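Local structure of protein yesU (Bacillus subtilis, 1OQ1) at residues V22-I33 with H44-C55. The protein is of unknown function but adopts a galectin-like beta-sandwich fold, a fold shared by many carbohydrate-binding proteins, so that sugar binding is possible though unproven. Residues are numbered along the deposited sequence; the frame is centred on the assembly and turned at random.
Sequences VKDWRMEGGGQI and HVQDEAHFVFWC
Glu28 OE1 accepts a weak hydrogen bond from the indole Trp54 NE1 (3.0 Å), the oxygen lying at the edge of the ring, in its plane, and a second bond from Tyr107 OH. The carboxylate plane is turned 70° from that of the indole, and OE2 forms a salt bridge with Arg100; both oxygens have partners, which probably limits rotation of the group. The carboxylate and Trp54 lie on one face of the antiparallel pair formed by strands 26-29 and 51-54: Arg26 pairs with Trp54 and Glu28 with Val52 through two backbone bonds each, the shortest from Trp54 N to Arg26 O (2.8 Å).

On the other face of this pairing, the Phe53 ring is sandwiched. Met27 CE lies over one side, 3.6 Å from Phe53 CD1, and Trp25 CE3 over the opposite side, 3.4 Å from Phe53 CE2; Ile33 CD1 adds a contact at CZ. The bend at chi2 (63°) brings SE of selenomethionine Met27 to 3.6 Å from Phe51 CD1, and the further bend at chi3 turns the methyl CE over the Phe53 ring. Cys55 CA makes a CH-pi contact over the Trp25 pyrrole ring. Around the Gly30 turn a water joins Gly30 N to His50 O, Gly31 pairs with His44, and Val45 N donates a hydrogen bond to Gly30 O (3.1 Å).

This is the edge-strand pair of one sheet of the galectin-like sandwich, 51-54 lying between 26-29 and 199-205; Phe51 and Ile33 reach Leu42 of strand 40-44 in the other sheet.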
loop_
_atom_site.group_PDB
_atom_site.type_symbol
_atom_site.label_atom_id
_atom_site.label_comp_id
_atom_site.label_asym_id
_atom_site.label_seq_id
_atom_site.Cartn_x
_atom_site.Cartn_y
_atom_site.Cartn_z
ATOM N N VAL A 22 9.129 4.360 13.374
ATOM C CA VAL A 22 8.989 5.064 12.105
ATOM C C VAL A 22 9.944 6.248 12.043
ATOM O O VAL A 22 9.709 7.214 11.318
ATOM C CB VAL A 22 7.548 5.564 11.892
ATOM C CG1 VAL A 22 6.596 4.379 11.844
ATOM C CG2 VAL A 22 7.156 6.520 13.008
ATOM N N LYS A 23 11.030 6.144 12.801
ATOM C CA LYS A 23 12.057 7.178 12.878
ATOM C C LYS A 23 12.439 7.818 11.542
ATOM O O LYS A 23 12.345 9.036 11.385
ATOM C CB LYS A 23 13.317 6.602 13.534
ATOM C CG LYS A 23 14.496 7.560 13.570
ATOM C CD LYS A 23 15.738 6.899 14.148
ATOM C CE LYS A 23 16.924 7.855 14.147
ATOM N NZ LYS A 23 17.268 8.322 12.773
ATOM N N ASP A 24 12.872 7.000 10.586
ATOM C CA ASP A 24 13.295 7.509 9.285
ATOM C C ASP A 24 12.264 7.408 8.166
ATOM O O ASP A 24 12.620 7.494 6.992
ATOM C CB ASP A 24 14.580 6.808 8.838
ATOM C CG ASP A 24 15.785 7.206 9.669
ATOM O OD1 ASP A 24 16.136 8.405 9.673
ATOM O OD2 ASP A 24 16.383 6.320 10.315
ATOM N N TRP A 25 10.996 7.224 8.515
ATOM C CA TRP A 25 9.957 7.142 7.491
ATOM C C TRP A 25 9.699 8.540 6.943
ATOM O O TRP A 25 9.919 9.532 7.636
ATOM C CB TRP A 25 8.672 6.555 8.076
ATOM C CG TRP A 25 8.738 5.069 8.261
ATOM C CD1 TRP A 25 9.790 4.351 8.749
ATOM C CD2 TRP A 25 7.712 4.115 7.950
ATOM N NE1 TRP A 25 9.487 3.010 8.759
ATOM C CE2 TRP A 25 8.217 2.836 8.274
ATOM C CE3 TRP A 25 6.415 4.216 7.428
ATOM C CZ2 TRP A 25 7.471 1.666 8.091
ATOM C CZ3 TRP A 25 5.674 3.052 7.246
ATOM C CH2 TRP A 25 6.206 1.794 7.577
ATOM N N ARG A 26 9.245 8.621 5.696
ATOM C CA ARG A 26 8.976 9.917 5.089
ATOM C C ARG A 26 7.498 10.177 4.868
ATOM O O ARG A 26 6.835 9.468 4.107
ATOM C CB ARG A 26 9.722 10.057 3.761
ATOM C CG ARG A 26 11.230 10.124 3.906
ATOM C CD ARG A 26 11.857 10.832 2.716
ATOM N NE ARG A 26 13.313 10.890 2.812
ATOM C CZ ARG A 26 14.089 11.556 1.962
ATOM N NH1 ARG A 26 13.548 12.224 0.951
ATOM N NH2 ARG A 26 15.405 11.549 2.120
HETATM N N MSE A 27 6.995 11.206 5.542
HETATM C CA MSE A 27 5.597 11.596 5.441
HETATM C C MSE A 27 5.431 12.685 4.388
HETATM O O MSE A 27 6.025 13.758 4.492
HETATM C CB MSE A 27 5.103 12.103 6.800
HETATM C CG MSE A 27 3.693 12.686 6.800
HETATM SE SE MSE A 27 2.306 11.415 6.330
HETATM C CE MSE A 27 2.168 10.473 8.016
ATOM N N GLU A 28 4.630 12.400 3.365
ATOM C CA GLU A 28 4.377 13.364 2.297
ATOM C C GLU A 28 2.899 13.724 2.344
ATOM O O GLU A 28 2.045 12.957 1.908
ATOM C CB GLU A 28 4.751 12.758 0.935
ATOM C CG GLU A 28 6.207 12.291 0.869
ATOM C CD GLU A 28 6.598 11.659 -0.462
ATOM O OE1 GLU A 28 5.705 11.268 -1.243
ATOM O OE2 GLU A 28 7.813 11.540 -0.721
ATOM N N GLY A 29 2.598 14.898 2.884
ATOM C CA GLY A 29 1.211 15.305 2.989
ATOM C C GLY A 29 0.863 15.480 4.452
ATOM O O GLY A 29 1.683 15.180 5.324
ATOM N N GLY A 30 -0.359 15.932 4.716
ATOM C CA GLY A 30 -0.791 16.201 6.078
ATOM C C GLY A 30 -1.250 15.055 6.956
ATOM O O GLY A 30 -2.321 15.124 7.564
ATOM N N GLY A 31 -0.444 14.002 7.035
ATOM C CA GLY A 31 -0.807 12.881 7.878
ATOM C C GLY A 31 -0.484 13.180 9.328
ATOM O O GLY A 31 0.425 13.954 9.628
ATOM N N GLN A 32 -1.235 12.566 10.233
ATOM C CA GLN A 32 -1.021 12.757 11.659
ATOM C C GLN A 32 -0.671 11.392 12.246
ATOM O O GLN A 32 -1.383 10.416 12.018
ATOM C CB GLN A 32 -2.296 13.312 12.294
ATOM C CG GLN A 32 -2.121 13.877 13.685
ATOM C CD GLN A 32 -3.335 14.663 14.135
ATOM O OE1 GLN A 32 -3.365 15.203 15.240
ATOM N NE2 GLN A 32 -4.347 14.735 13.274
ATOM N N ILE A 33 0.428 11.332 12.992
ATOM C CA ILE A 33 0.902 10.091 13.596
ATOM C C ILE A 33 0.666 10.022 15.105
ATOM O O ILE A 33 0.923 10.987 15.829
ATOM C CB ILE A 33 2.413 9.911 13.321
ATOM C CG1 ILE A 33 2.649 9.781 11.815
ATOM C CG2 ILE A 33 2.948 8.702 14.066
ATOM C CD1 ILE A 33 4.102 9.862 11.412
ATOM N N HIS A 44 -5.620 12.526 9.816
ATOM C CA HIS A 44 -5.303 13.689 8.988
ATOM C C HIS A 44 -5.481 15.023 9.710
ATOM O O HIS A 44 -6.352 15.160 10.569
ATOM C CB HIS A 44 -6.179 13.644 7.736
ATOM C CG HIS A 44 -6.060 12.362 6.968
ATOM N ND1 HIS A 44 -5.265 12.237 5.848
ATOM C CD2 HIS A 44 -6.608 11.142 7.177
ATOM C CE1 HIS A 44 -5.330 10.994 5.400
ATOM N NE2 HIS A 44 -6.138 10.308 6.190
ATOM N N VAL A 45 -4.655 16.005 9.358
ATOM C CA VAL A 45 -4.744 17.313 9.997
ATOM C C VAL A 45 -5.932 18.120 9.471
ATOM O O VAL A 45 -6.422 19.020 10.153
ATOM C CB VAL A 45 -3.432 18.125 9.816
ATOM C CG1 VAL A 45 -2.269 17.373 10.463
ATOM C CG2 VAL A 45 -3.155 18.376 8.341
ATOM N N GLN A 46 -6.391 17.786 8.265
ATOM C CA GLN A 46 -7.536 18.447 7.628
ATOM C C GLN A 46 -8.357 17.447 6.811
ATOM O O GLN A 46 -7.869 16.376 6.466
ATOM C CB GLN A 46 -7.070 19.575 6.706
ATOM C CG GLN A 46 -6.529 20.783 7.427
ATOM C CD GLN A 46 -6.426 21.985 6.516
ATOM O OE1 GLN A 46 -7.334 22.257 5.733
ATOM N NE2 GLN A 46 -5.326 22.715 6.617
ATOM N N ASP A 47 -9.594 17.816 6.484
ATOM C CA ASP A 47 -10.488 16.934 5.732
ATOM C C ASP A 47 -10.013 16.471 4.357
ATOM O O ASP A 47 -10.474 15.444 3.860
ATOM C CB ASP A 47 -11.874 17.574 5.611
ATOM C CG ASP A 47 -12.724 17.350 6.849
ATOM O OD1 ASP A 47 -13.832 17.923 6.928
ATOM O OD2 ASP A 47 -12.284 16.594 7.740
ATOM N N GLU A 48 -9.108 17.217 3.735
ATOM C CA GLU A 48 -8.594 16.817 2.430
ATOM C C GLU A 48 -7.065 16.726 2.443
ATOM O O GLU A 48 -6.412 16.852 1.404
ATOM C CB GLU A 48 -9.053 17.797 1.344
ATOM C CG GLU A 48 -10.571 17.993 1.242
ATOM C CD GLU A 48 -11.357 16.687 1.140
ATOM O OE1 GLU A 48 -10.941 15.778 0.393
ATOM O OE2 GLU A 48 -12.411 16.581 1.803
ATOM N N ALA A 49 -6.502 16.499 3.627
ATOM C CA ALA A 49 -5.053 16.393 3.783
ATOM C C ALA A 49 -4.559 14.980 3.476
ATOM O O ALA A 49 -4.079 14.271 4.364
ATOM C CB ALA A 49 -4.651 16.789 5.206
ATOM N N HIS A 50 -4.667 14.585 2.212
ATOM C CA HIS A 50 -4.248 13.255 1.776
ATOM C C HIS A 50 -2.730 13.112 1.875
ATOM O O HIS A 50 -1.998 14.101 1.766
ATOM C CB HIS A 50 -4.724 13.022 0.340
ATOM C CG HIS A 50 -6.155 13.411 0.115
ATOM N ND1 HIS A 50 -7.158 13.095 1.003
ATOM C CD2 HIS A 50 -6.745 14.100 -0.890
ATOM C CE1 HIS A 50 -8.307 13.574 0.558
ATOM N NE2 HIS A 50 -8.084 14.189 -0.591
ATOM N N PHE A 51 -2.249 11.888 2.070
ATOM C CA PHE A 51 -0.811 11.688 2.209
ATOM C C PHE A 51 -0.326 10.310 1.786
ATOM O O PHE A 51 -1.114 9.419 1.493
ATOM C CB PHE A 51 -0.410 11.898 3.677
ATOM C CG PHE A 51 -0.887 10.799 4.609
ATOM C CD1 PHE A 51 -0.284 9.540 4.604
ATOM C CD2 PHE A 51 -1.944 11.023 5.483
ATOM C CE1 PHE A 51 -0.729 8.520 5.457
ATOM C CE2 PHE A 51 -2.397 10.007 6.340
ATOM C CZ PHE A 51 -1.784 8.754 6.322
ATOM N N VAL A 52 0.993 10.170 1.748
ATOM C CA VAL A 52 1.640 8.893 1.479
ATOM C C VAL A 52 2.778 8.881 2.500
ATOM O O VAL A 52 3.585 9.809 2.550
ATOM C CB VAL A 52 2.216 8.785 0.060
ATOM C CG1 VAL A 52 2.838 7.403 -0.125
ATOM C CG2 VAL A 52 1.114 9.001 -0.976
ATOM N N PHE A 53 2.812 7.841 3.327
ATOM C CA PHE A 53 3.811 7.685 4.385
ATOM C C PHE A 53 4.714 6.528 3.966
ATOM O O PHE A 53 4.300 5.374 3.996
ATOM C CB PHE A 53 3.076 7.374 5.692
ATOM C CG PHE A 53 3.945 7.384 6.918
ATOM C CD1 PHE A 53 4.934 8.350 7.094
ATOM C CD2 PHE A 53 3.723 6.461 7.934
ATOM C CE1 PHE A 53 5.683 8.394 8.265
ATOM C CE2 PHE A 53 4.468 6.497 9.113
ATOM C CZ PHE A 53 5.448 7.466 9.277
ATOM N N TRP A 54 5.946 6.850 3.580
ATOM C CA TRP A 54 6.890 5.847 3.090
ATOM C C TRP A 54 7.880 5.216 4.054
ATOM O O TRP A 54 8.456 5.888 4.909
ATOM C CB TRP A 54 7.745 6.422 1.953
ATOM C CG TRP A 54 7.014 6.950 0.778
ATOM C CD1 TRP A 54 6.634 8.247 0.558
ATOM C CD2 TRP A 54 6.595 6.206 -0.369
ATOM N NE1 TRP A 54 6.006 8.353 -0.658
ATOM C CE2 TRP A 54 5.968 7.116 -1.250
ATOM C CE3 TRP A 54 6.688 4.857 -0.741
ATOM C CZ2 TRP A 54 5.434 6.721 -2.483
ATOM C CZ3 TRP A 54 6.156 4.461 -1.969
ATOM C CH2 TRP A 54 5.537 5.393 -2.825
ATOM N N CYS A 55 8.092 3.917 3.873
ATOM C CA CYS A 55 9.096 3.179 4.626
ATOM C C CYS A 55 10.353 3.554 3.825
ATOM O O CYS A 55 10.319 3.591 2.595
ATOM C CB CYS A 55 8.823 1.678 4.534
ATOM S SG CYS A 55 10.168 0.618 5.117
HETATM O O HOH W 1 -2.013 16.667 2.551
#